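Local coordinates for protein nitrite oxidoreductase subunit C (Kuenenia stuttgartiensis, PDB 7B04) that probably carries electrons through a bound heme b, as the heme-binding subunit of the nitrite oxidoreductase complex of an anammox bacterium, at residues Phe130-Thr144 / Glu285-Glu299. Numbering follows the deposited sequence.
Sequences FRDGAALMFPLGKIT and ESTYFNMAVWNGDRE. With CA (calcium ion), chain B; HEM (protoporphyrin IX containing Fe), chain D.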
loop_
_atom_site.group_PDB
_atom_site.type_symbol
_atom_site.label_atom_id
_atom_site.label_comp_id
_atom_site.label_asym_id
_atom_site.label_seq_id
_atom_site.Cartn_x
_atom_site.Cartn_y
_atom_site.Cartn_z
ATOM N N PHE C 130 4.884 -25.129 -25.127
ATOM C CA PHE C 130 4.318 -26.465 -25.106
ATOM C C PHE C 130 5.401 -27.469 -25.471
ATOM O O PHE C 130 6.470 -27.112 -25.981
ATOM C CB PHE C 130 3.131 -26.588 -26.075
ATOM C CG PHE C 130 2.021 -25.622 -25.793
ATOM C CD1 PHE C 130 0.935 -25.990 -25.022
ATOM C CD2 PHE C 130 2.067 -24.333 -26.295
ATOM C CE1 PHE C 130 -0.094 -25.084 -24.767
ATOM C CE2 PHE C 130 1.041 -23.434 -26.041
ATOM C CZ PHE C 130 -0.038 -23.811 -25.283
ATOM N N ARG C 131 5.097 -28.741 -25.261
ATOM C CA ARG C 131 6.096 -29.785 -25.413
ATOM C C ARG C 131 5.891 -30.502 -26.738
ATOM O O ARG C 131 4.764 -30.641 -27.228
ATOM C CB ARG C 131 6.011 -30.807 -24.280
ATOM C CG ARG C 131 4.629 -31.461 -24.235
ATOM C CD ARG C 131 4.612 -32.693 -23.349
ATOM N NE ARG C 131 4.507 -32.328 -21.946
ATOM C CZ ARG C 131 3.346 -32.167 -21.323
ATOM N NH1 ARG C 131 2.197 -32.329 -21.980
ATOM N NH2 ARG C 131 3.330 -31.828 -20.043
ATOM N N ASP C 132 6.993 -30.994 -27.296
ATOM C CA ASP C 132 6.899 -31.957 -28.386
ATOM C C ASP C 132 6.573 -33.327 -27.821
ATOM O O ASP C 132 7.106 -33.725 -26.787
ATOM C CB ASP C 132 8.184 -32.026 -29.188
ATOM C CG ASP C 132 8.342 -30.851 -30.117
ATOM O OD1 ASP C 132 9.251 -30.043 -29.876
ATOM O OD2 ASP C 132 7.545 -30.724 -31.068
ATOM N N GLY C 133 5.676 -34.036 -28.490
ATOM C CA GLY C 133 5.246 -35.330 -28.003
ATOM C C GLY C 133 4.890 -36.277 -29.131
ATOM O O GLY C 133 4.665 -35.871 -30.278
ATOM N N ALA C 134 4.876 -37.562 -28.790
ATOM C CA ALA C 134 4.451 -38.614 -29.696
ATOM C C ALA C 134 3.698 -39.667 -28.901
ATOM O O ALA C 134 3.941 -39.857 -27.705
ATOM C CB ALA C 134 5.638 -39.247 -30.418
ATOM N N ALA C 135 2.771 -40.348 -29.568
ATOM C CA ALA C 135 1.962 -41.335 -28.872
ATOM C C ALA C 135 1.549 -42.459 -29.808
ATOM O O ALA C 135 1.321 -42.249 -31.003
ATOM C CB ALA C 135 0.713 -40.708 -28.247
ATOM N N LEU C 136 1.454 -43.654 -29.237
ATOM C CA LEU C 136 0.922 -44.827 -29.909
ATOM C C LEU C 136 -0.272 -45.337 -29.120
ATOM O O LEU C 136 -0.349 -45.162 -27.900
ATOM C CB LEU C 136 1.974 -45.930 -30.031
ATOM C CG LEU C 136 3.233 -45.574 -30.818
ATOM C CD1 LEU C 136 4.277 -46.667 -30.670
ATOM C CD2 LEU C 136 2.899 -45.337 -32.282
ATOM N N MET C 137 -1.215 -45.958 -29.820
ATOM C CA MET C 137 -2.424 -46.440 -29.176
ATOM C C MET C 137 -2.790 -47.792 -29.755
ATOM O O MET C 137 -2.573 -48.067 -30.937
ATOM C CB MET C 137 -3.590 -45.453 -29.290
ATOM C CG MET C 137 -4.317 -45.397 -30.603
ATOM S SD MET C 137 -5.688 -44.243 -30.413
ATOM C CE MET C 137 -6.683 -44.660 -31.831
ATOM N N PHE C 138 -3.331 -48.642 -28.894
ATOM C CA PHE C 138 -3.656 -50.005 -29.247
ATOM C C PHE C 138 -5.050 -50.335 -28.742
ATOM O O PHE C 138 -5.436 -49.895 -27.652
ATOM C CB PHE C 138 -2.661 -50.986 -28.612
ATOM C CG PHE C 138 -1.240 -50.754 -29.010
ATOM C CD1 PHE C 138 -0.698 -51.421 -30.093
ATOM C CD2 PHE C 138 -0.445 -49.868 -28.304
ATOM C CE1 PHE C 138 0.613 -51.212 -30.463
ATOM C CE2 PHE C 138 0.867 -49.652 -28.670
ATOM C CZ PHE C 138 1.397 -50.325 -29.752
ATOM N N PRO C 139 -5.832 -51.095 -29.500
ATOM C CA PRO C 139 -7.107 -51.551 -28.958
ATOM C C PRO C 139 -6.814 -52.573 -27.880
ATOM O O PRO C 139 -5.923 -53.413 -28.026
ATOM C CB PRO C 139 -7.801 -52.191 -30.164
ATOM C CG PRO C 139 -7.039 -51.695 -31.371
ATOM C CD PRO C 139 -5.636 -51.545 -30.887
ATOM N N LEU C 140 -7.559 -52.495 -26.787
ATOM C CA LEU C 140 -7.360 -53.429 -25.694
ATOM C C LEU C 140 -8.261 -54.636 -25.923
ATOM O O LEU C 140 -9.473 -54.489 -26.114
ATOM C CB LEU C 140 -7.607 -52.734 -24.355
ATOM C CG LEU C 140 -8.005 -53.460 -23.076
ATOM C CD1 LEU C 140 -6.854 -54.312 -22.595
ATOM C CD2 LEU C 140 -8.329 -52.407 -22.035
ATOM N N GLY C 141 -7.669 -55.827 -25.838
ATOM C CA GLY C 141 -8.299 -57.069 -26.249
ATOM C C GLY C 141 -8.095 -57.358 -27.732
ATOM O O GLY C 141 -7.480 -56.593 -28.481
ATOM N N LYS C 142 -8.641 -58.495 -28.168
ATOM C CA LYS C 142 -8.472 -58.980 -29.538
ATOM C C LYS C 142 -9.720 -58.711 -30.366
ATOM O O LYS C 142 -10.814 -59.172 -30.022
ATOM C CB LYS C 142 -8.150 -60.470 -29.556
ATOM C CG LYS C 142 -8.191 -61.096 -30.945
ATOM C CD LYS C 142 -7.097 -60.546 -31.845
ATOM C CE LYS C 142 -7.123 -61.219 -33.209
ATOM N NZ LYS C 142 -6.029 -60.736 -34.098
ATOM N N ILE C 143 -9.545 -57.972 -31.459
ATOM C CA ILE C 143 -10.639 -57.534 -32.310
ATOM C C ILE C 143 -10.205 -57.521 -33.770
ATOM O O ILE C 143 -9.018 -57.418 -34.091
ATOM C CB ILE C 143 -11.089 -56.126 -31.908
ATOM C CG1 ILE C 143 -9.838 -55.276 -31.801
ATOM C CG2 ILE C 143 -11.815 -56.126 -30.576
ATOM C CD1 ILE C 143 -10.093 -53.883 -31.985
ATOM N N THR C 144 -11.190 -57.643 -34.657
ATOM C CA THR C 144 -11.028 -57.340 -36.073
ATOM C C THR C 144 -11.892 -56.124 -36.385
ATOM O O THR C 144 -13.056 -56.065 -35.976
ATOM C CB THR C 144 -11.426 -58.527 -36.956
ATOM O OG1 THR C 144 -12.701 -59.027 -36.539
ATOM C CG2 THR C 144 -10.392 -59.640 -36.867
ATOM N N GLU C 285 0.616 -63.321 -32.744
ATOM C CA GLU C 285 -0.736 -62.720 -32.857
ATOM C C GLU C 285 -0.620 -61.347 -33.496
ATOM O O GLU C 285 0.422 -60.776 -33.448
ATOM C CB GLU C 285 -1.474 -62.658 -31.525
ATOM C CG GLU C 285 -2.982 -62.513 -31.634
ATOM C CD GLU C 285 -3.749 -63.501 -32.495
ATOM O OE1 GLU C 285 -4.637 -64.185 -31.963
ATOM O OE2 GLU C 285 -3.486 -63.560 -33.702
ATOM N N SER C 286 -1.692 -60.910 -34.132
ATOM C CA SER C 286 -1.766 -59.610 -34.811
ATOM C C SER C 286 -2.902 -58.826 -34.192
ATOM O O SER C 286 -3.862 -59.429 -33.771
ATOM C CB SER C 286 -2.030 -59.811 -36.245
ATOM O OG SER C 286 -3.106 -60.691 -36.410
ATOM N N THR C 287 -2.709 -57.522 -34.141
ATOM C CA THR C 287 -3.663 -56.511 -33.636
ATOM C C THR C 287 -3.514 -55.274 -34.518
ATOM O O THR C 287 -3.075 -55.418 -35.635
ATOM C CB THR C 287 -3.503 -56.274 -32.136
ATOM O OG1 THR C 287 -4.639 -55.563 -31.672
ATOM C CG2 THR C 287 -2.286 -55.467 -31.786
ATOM N N TYR C 288 -3.994 -54.133 -34.060
ATOM C CA TYR C 288 -3.918 -52.874 -34.782
ATOM C C TYR C 288 -3.266 -51.810 -33.904
ATOM O O TYR C 288 -3.126 -51.979 -32.690
ATOM C CB TYR C 288 -5.311 -52.414 -35.248
ATOM C CG TYR C 288 -6.036 -53.425 -36.121
ATOM C CD1 TYR C 288 -6.560 -54.593 -35.579
ATOM C CD2 TYR C 288 -6.191 -53.214 -37.486
ATOM C CE1 TYR C 288 -7.215 -55.520 -36.367
ATOM C CE2 TYR C 288 -6.849 -54.138 -38.283
ATOM C CZ TYR C 288 -7.358 -55.289 -37.716
ATOM O OH TYR C 288 -8.012 -56.213 -38.499
ATOM N N PHE C 289 -2.836 -50.719 -34.535
ATOM C CA PHE C 289 -2.277 -49.592 -33.802
ATOM C C PHE C 289 -2.602 -48.301 -34.540
ATOM O O PHE C 289 -3.019 -48.306 -35.702
ATOM C CB PHE C 289 -0.763 -49.746 -33.582
ATOM C CG PHE C 289 0.076 -49.365 -34.771
ATOM C CD1 PHE C 289 0.390 -50.302 -35.741
ATOM C CD2 PHE C 289 0.568 -48.075 -34.908
ATOM C CE1 PHE C 289 1.169 -49.958 -36.830
ATOM C CE2 PHE C 289 1.340 -47.726 -35.998
ATOM C CZ PHE C 289 1.643 -48.667 -36.959
ATOM N N ASN C 290 -2.395 -47.184 -33.844
ATOM C CA ASN C 290 -2.571 -45.855 -34.409
ATOM C C ASN C 290 -1.541 -44.924 -33.785
ATOM O O ASN C 290 -0.927 -45.243 -32.764
ATOM C CB ASN C 290 -3.995 -45.333 -34.173
ATOM C CG ASN C 290 -4.394 -44.253 -35.156
ATOM O OD1 ASN C 290 -3.597 -43.839 -35.994
ATOM N ND2 ASN C 290 -5.637 -43.793 -35.060
ATOM N N MET C 291 -1.351 -43.764 -34.413
ATOM C CA MET C 291 -0.224 -42.901 -34.089
ATOM C C MET C 291 -0.660 -41.442 -34.087
ATOM O O MET C 291 -1.638 -41.060 -34.734
ATOM C CB MET C 291 0.923 -43.108 -35.089
ATOM C CG MET C 291 2.229 -42.433 -34.716
ATOM S SD MET C 291 3.406 -42.432 -36.078
ATOM C CE MET C 291 3.768 -44.177 -36.195
ATOM N N ALA C 292 0.088 -40.627 -33.344
ATOM C CA ALA C 292 -0.095 -39.183 -33.334
ATOM C C ALA C 292 1.208 -38.531 -32.893
ATOM O O ALA C 292 2.001 -39.132 -32.164
ATOM C CB ALA C 292 -1.242 -38.753 -32.415
ATOM N N VAL C 293 1.416 -37.297 -33.346
ATOM C CA VAL C 293 2.627 -36.535 -33.054
ATOM C C VAL C 293 2.223 -35.101 -32.732
ATOM O O VAL C 293 1.261 -34.575 -33.302
ATOM C CB VAL C 293 3.624 -36.585 -34.235
ATOM C CG1 VAL C 293 4.804 -35.655 -33.999
ATOM C CG2 VAL C 293 4.114 -38.008 -34.465
ATOM N N TRP C 294 2.942 -34.475 -31.803
ATOM C CA TRP C 294 2.699 -33.094 -31.413
ATOM C C TRP C 294 3.956 -32.265 -31.628
ATOM O O TRP C 294 5.078 -32.753 -31.460
ATOM C CB TRP C 294 2.255 -32.990 -29.951
ATOM C CG TRP C 294 0.956 -33.663 -29.693
ATOM C CD1 TRP C 294 -0.272 -33.077 -29.608
ATOM C CD2 TRP C 294 0.749 -35.064 -29.510
ATOM N NE1 TRP C 294 -1.231 -34.028 -29.364
ATOM C CE2 TRP C 294 -0.630 -35.258 -29.305
ATOM C CE3 TRP C 294 1.597 -36.174 -29.491
ATOM C CZ2 TRP C 294 -1.179 -36.516 -29.088
ATOM C CZ3 TRP C 294 1.052 -37.417 -29.276
ATOM C CH2 TRP C 294 -0.323 -37.580 -29.081
ATOM N N ASN C 295 3.759 -31.001 -31.998
ATOM C CA ASN C 295 4.854 -30.046 -32.150
ATOM C C ASN C 295 4.557 -28.817 -31.304
ATOM O O ASN C 295 3.685 -28.015 -31.653
ATOM C CB ASN C 295 5.062 -29.663 -33.616
ATOM C CG ASN C 295 6.323 -28.843 -33.833
ATOM O OD1 ASN C 295 7.194 -28.776 -32.966
ATOM N ND2 ASN C 295 6.425 -28.214 -34.996
ATOM N N GLY C 296 5.282 -28.677 -30.191
ATOM C CA GLY C 296 5.090 -27.542 -29.306
ATOM C C GLY C 296 5.321 -26.201 -29.967
ATOM O O GLY C 296 4.788 -25.189 -29.500
ATOM N N ASP C 297 6.101 -26.167 -31.051
ATOM C CA ASP C 297 6.351 -24.904 -31.735
ATOM C C ASP C 297 5.068 -24.343 -32.336
ATOM O O ASP C 297 4.869 -23.123 -32.355
ATOM C CB ASP C 297 7.422 -25.088 -32.811
ATOM C CG ASP C 297 7.939 -23.767 -33.350
ATOM O OD1 ASP C 297 8.697 -23.085 -32.627
ATOM O OD2 ASP C 297 7.590 -23.410 -34.495
ATOM N N ARG C 298 4.189 -25.215 -32.838
ATOM C CA ARG C 298 2.877 -24.816 -33.331
ATOM C C ARG C 298 1.775 -24.982 -32.281
ATOM O O ARG C 298 0.593 -25.055 -32.643
ATOM C CB ARG C 298 2.526 -25.601 -34.600
ATOM C CG ARG C 298 3.188 -25.067 -35.865
ATOM C CD ARG C 298 4.523 -25.742 -36.092
ATOM N NE ARG C 298 4.983 -25.617 -37.470
ATOM C CZ ARG C 298 5.933 -24.777 -37.862
ATOM N NH1 ARG C 298 6.526 -23.989 -36.976
ATOM N NH2 ARG C 298 6.295 -24.729 -39.137
ATOM N N GLU C 299 2.149 -25.027 -31.000
ATOM C CA GLU C 299 1.225 -25.065 -29.859
ATOM C C GLU C 299 0.285 -26.276 -29.898
ATOM O O GLU C 299 -0.935 -26.153 -29.751
ATOM C CB GLU C 299 0.418 -23.768 -29.797
ATOM C CG GLU C 299 1.191 -22.558 -29.327
ATOM C CD GLU C 299 0.693 -21.284 -29.980
ATOM O OE1 GLU C 299 -0.515 -21.003 -29.867
ATOM O OE2 GLU C 299 1.501 -20.575 -30.616
HETATM CA CA CA B . 9.312 -29.037 -31.928
HETATM C CHA HEM D . -5.794 -35.975 -26.373
HETATM C CHB HEM D . -9.092 -35.640 -29.944
HETATM C CHC HEM D . -6.741 -39.231 -32.226
HETATM C CHD HEM D . -3.529 -39.691 -28.564
HETATM C C1A HEM D . -6.931 -35.637 -27.084
HETATM C C2A HEM D . -8.034 -34.837 -26.595
HETATM C C3A HEM D . -8.944 -34.732 -27.579
HETATM C C4A HEM D . -8.463 -35.479 -28.724
HETATM C CMA HEM D . -10.284 -33.964 -27.529
HETATM C CAA HEM D . -8.083 -34.201 -25.186
HETATM C CBA HEM D . -9.216 -34.789 -24.356
HETATM C CGA HEM D . -8.706 -35.974 -23.588
HETATM O O1A HEM D . -9.472 -36.957 -23.423
HETATM O O2A HEM D . -7.525 -35.934 -23.158
HETATM C C1B HEM D . -8.714 -36.542 -30.919
HETATM C C2B HEM D . -9.261 -36.659 -32.256
HETATM C C3B HEM D . -8.615 -37.661 -32.891
HETATM C C4B HEM D . -7.624 -38.196 -31.971
HETATM C CMB HEM D . -10.407 -35.762 -32.773
HETATM C CAB HEM D . -8.788 -38.204 -34.334
HETATM C CBB HEM D . -9.515 -37.613 -35.290
HETATM C C1C HEM D . -5.649 -39.618 -31.468
HETATM C C2C HEM D . -4.614 -40.547 -31.889
HETATM C C3C HEM D . -3.729 -40.671 -30.894
HETATM C C4C HEM D . -4.168 -39.840 -29.787
HETATM C CMC HEM D . -4.540 -41.255 -33.261
HETATM C CAC HEM D . -2.463 -41.558 -30.914
HETATM C CBC HEM D . -2.208 -42.429 -29.935
HETATM C C1D HEM D . -3.809 -38.653 -27.693
HETATM C C2D HEM D . -2.969 -38.175 -26.609
HETATM C C3D HEM D . -3.590 -37.157 -26.013
HETATM C C4D HEM D . -4.856 -36.940 -26.689
HETATM C CMD HEM D . -1.592 -38.735 -26.193
HETATM C CAD HEM D . -3.042 -36.363 -24.808
HETATM C CBD HEM D . -2.397 -35.061 -25.268
HETATM C CGD HEM D . -1.677 -34.417 -24.111
HETATM O O1D HEM D . -0.999 -33.382 -24.327
HETATM O O2D HEM D . -1.765 -34.940 -22.970
HETATM N NA HEM D . -7.238 -36.012 -28.378
HETATM N NB HEM D . -7.724 -37.492 -30.788
HETATM N NC HEM D . -5.349 -39.206 -30.175
HETATM N ND HEM D . -4.958 -37.867 -27.715
HETATM FE FE HEM D . -6.559 -37.684 -29.161
#
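From G133 to M137 the strand 133-139 pairs antiparallel with 286-294, six backbone hydrogen bonds joining G133 to W294, A135 to A292 and M137 to N290, with segment axes 4.6 Å apart. Residues alternate between two faces, and the side chains of A135, M137, N290, A292 and W294 share the one turned to the heme. With CG anti to the carbonyl carbon (chi1 -64°), the indole of W294 sets its benzo edge against the backbone of G133 to A135. G133 O lies near the ring plane, 3.2 Å from W294 CE3. W294 CH2 meets A135 CB at 3.4 Å and also touches the heme methyl CMD. Without the indole, as with an alanine here, a gap would probably open between G133 and the porphyrin edge, and the N302 carbonyl would lose its N-H donor. M137 and N290 run side by side, M137 CE 3.5 Å from N290 ND2, and the heme methyl CMC abuts that amide. On the other face L136 CD2 packs alongside M291 CG (3.8 Å). Where strand 133-139 begins and strand 286-294 ends, D132, through both carboxylate oxygens, and N295, through OD1, bind one calcium ion; D117, T119 and N121 complete the site. The largely apolar heme-facing surface, N290 amide included, is consistent with a heme-binding ethylbenzene dehydrogenase-family domain, while calcium probably offsets the repulsion between D132 OD2 and N295 OD1, 2.7 Å apart, and G296 N adds a hydrogen bond to D132 OD2, joining the start of one strand to the end of the other.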